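Local coordinates for DNA topoisomerase 2-associated protein PAT1 (Saccharomyces cerevisiae, PDB 5LMG), which activates mRNA decapping and represses translation, its C-terminal domain directly binding the decapping enzyme Dcp2 and the exonuclease Xrn1, at residues A[180-185]-A[212-217]. The protein carries 2 engineered substitutions. Residues are numbered along the deposited sequence; the frame is centred on the assembly and turned at random.
Sequences EIMGLL and SRAALI
Arg213 meets Ile181 through its aliphatic stem: CG, anti to the backbone N (chi1 -171°), lies 3.8 Å from CD1 of Ile181, and the two side chains cross obliquely. The arginine chain bends at chi2 and chi3, and its end leads away from helix 178-191, with CD1 of Leu216 over one face of the guanidinium near the rim. Ala214 sits where the two backbones come nearest, its CA 6.5 Å from that of Ile181. Its methyl serves three partners: CE of Met182 touches CB of Ala214 at 3.7 Å, at the end of a chain bent at chi2 and chi3, while CD1 of Leu185 and CG2 of Ile181 each lie 4.1 Å from the same carbon. Trp235 of helix 234-246 also touches Met182, Leu185 and Ala214. Ile217, near the C-terminal end of helix 201-216, places its CG1 3.7 Å from Ile181 CD1, the two side chains meeting tip to tip. An alanine in place of Ile181 would probably leave a gap beside Arg213 CG and Ile217 CG1 and let the Ile217 side chain turn more freely. The helical pieces 180-185 and 212-216 run roughly antiparallel (148°), their axes approaching to 10.1 Å, within the all-helical part of a fold whose family belongs to the TPR clan. The side-chain contacts are all between carbons, so the helices are joined by shape and burial of apolar surface, with the arginine's charge directed off the interface.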
loop_
_atom_site.group_PDB
_atom_site.type_symbol
_atom_site.label_atom_id
_atom_site.label_comp_id
_atom_site.label_asym_id
_atom_site.label_seq_id
_atom_site.Cartn_x
_atom_site.Cartn_y
_atom_site.Cartn_z
ATOM N N GLU A 180 -17.218 10.287 5.210
ATOM C CA GLU A 180 -16.741 8.951 5.558
ATOM C C GLU A 180 -15.250 8.729 5.244
ATOM O O GLU A 180 -14.536 8.243 6.122
ATOM C CB GLU A 180 -17.634 7.870 4.925
ATOM C CG GLU A 180 -18.996 7.753 5.605
ATOM C CD GLU A 180 -20.094 7.043 4.833
ATOM O OE1 GLU A 180 -19.896 6.756 3.629
ATOM O OE2 GLU A 180 -21.175 6.810 5.423
ATOM N N ILE A 181 -14.781 9.120 4.029
ATOM C CA ILE A 181 -13.365 9.025 3.613
ATOM C C ILE A 181 -12.497 9.918 4.515
ATOM O O ILE A 181 -11.459 9.456 4.999
ATOM C CB ILE A 181 -13.154 9.334 2.101
ATOM C CG1 ILE A 181 -13.900 8.314 1.224
ATOM C CG2 ILE A 181 -11.651 9.362 1.731
ATOM C CD1 ILE A 181 -14.491 8.912 -0.033
ATOM N N MET A 182 -12.958 11.169 4.782
ATOM C CA MET A 182 -12.265 12.114 5.669
ATOM C C MET A 182 -12.141 11.496 7.061
ATOM O O MET A 182 -11.052 11.515 7.636
ATOM C CB MET A 182 -12.952 13.493 5.709
ATOM C CG MET A 182 -12.875 14.277 4.389
ATOM S SD MET A 182 -11.197 14.544 3.751
ATOM C CE MET A 182 -11.292 13.659 2.234
ATOM N N GLY A 183 -13.222 10.848 7.516
ATOM C CA GLY A 183 -13.270 10.123 8.782
ATOM C C GLY A 183 -12.185 9.057 8.892
ATOM O O GLY A 183 -11.496 8.985 9.913
ATOM N N LEU A 184 -11.983 8.258 7.822
ATOM C CA LEU A 184 -10.972 7.186 7.795
ATOM C C LEU A 184 -9.545 7.726 7.818
ATOM O O LEU A 184 -8.688 7.154 8.488
ATOM C CB LEU A 184 -11.182 6.215 6.608
ATOM C CG LEU A 184 -12.504 5.421 6.563
ATOM C CD1 LEU A 184 -12.599 4.621 5.282
ATOM C CD2 LEU A 184 -12.641 4.478 7.758
ATOM N N LEU A 185 -9.300 8.844 7.120
ATOM C CA LEU A 185 -7.994 9.509 7.082
ATOM C C LEU A 185 -7.608 10.022 8.470
ATOM O O LEU A 185 -6.466 9.829 8.904
ATOM C CB LEU A 185 -8.025 10.674 6.084
ATOM C CG LEU A 185 -7.742 10.312 4.632
ATOM C CD1 LEU A 185 -8.389 11.321 3.693
ATOM C CD2 LEU A 185 -6.251 10.198 4.371
ATOM N N SER A 212 -5.827 8.713 -2.914
ATOM C CA SER A 212 -6.367 8.601 -4.277
ATOM C C SER A 212 -7.898 8.730 -4.310
ATOM O O SER A 212 -8.425 9.430 -5.176
ATOM C CB SER A 212 -5.919 7.306 -4.939
ATOM O OG SER A 212 -4.504 7.276 -5.008
ATOM N N ARG A 213 -8.597 8.106 -3.339
ATOM C CA ARG A 213 -10.057 8.185 -3.227
ATOM C C ARG A 213 -10.529 9.598 -2.849
ATOM O O ARG A 213 -11.438 10.119 -3.494
ATOM C CB ARG A 213 -10.614 7.108 -2.272
ATOM C CG ARG A 213 -12.159 6.970 -2.244
ATOM C CD ARG A 213 -12.880 6.908 -3.600
ATOM N NE ARG A 213 -12.275 5.957 -4.537
ATOM C CZ ARG A 213 -12.564 5.892 -5.834
ATOM N NH1 ARG A 213 -13.461 6.715 -6.364
ATOM N NH2 ARG A 213 -11.958 5.004 -6.611
ATOM N N ALA A 214 -9.875 10.225 -1.843
ATOM C CA ALA A 214 -10.135 11.596 -1.385
ATOM C C ALA A 214 -9.996 12.590 -2.561
ATOM O O ALA A 214 -10.858 13.455 -2.730
ATOM C CB ALA A 214 -9.163 11.968 -0.270
ATOM N N ALA A 215 -8.932 12.420 -3.391
ATOM C CA ALA A 215 -8.632 13.251 -4.566
ATOM C C ALA A 215 -9.707 13.163 -5.663
ATOM O O ALA A 215 -9.877 14.127 -6.408
ATOM C CB ALA A 215 -7.275 12.872 -5.143
ATOM N N LEU A 216 -10.395 12.009 -5.785
ATOM C CA LEU A 216 -11.446 11.802 -6.790
ATOM C C LEU A 216 -12.778 12.448 -6.403
ATOM O O LEU A 216 -13.549 12.812 -7.291
ATOM C CB LEU A 216 -11.623 10.317 -7.148
ATOM C CG LEU A 216 -10.478 9.683 -7.951
ATOM C CD1 LEU A 216 -10.517 8.179 -7.850
ATOM C CD2 LEU A 216 -10.492 10.124 -9.407
ATOM N N ILE A 217 -13.031 12.615 -5.086
ATOM C CA ILE A 217 -14.236 13.261 -4.554
ATOM C C ILE A 217 -14.091 14.765 -4.820
ATOM O O ILE A 217 -13.375 15.452 -4.084
ATOM C CB ILE A 217 -14.466 12.942 -3.033
ATOM C CG1 ILE A 217 -14.503 11.411 -2.738
ATOM C CG2 ILE A 217 -15.708 13.667 -2.460
ATOM C CD1 ILE A 217 -15.714 10.552 -3.320
#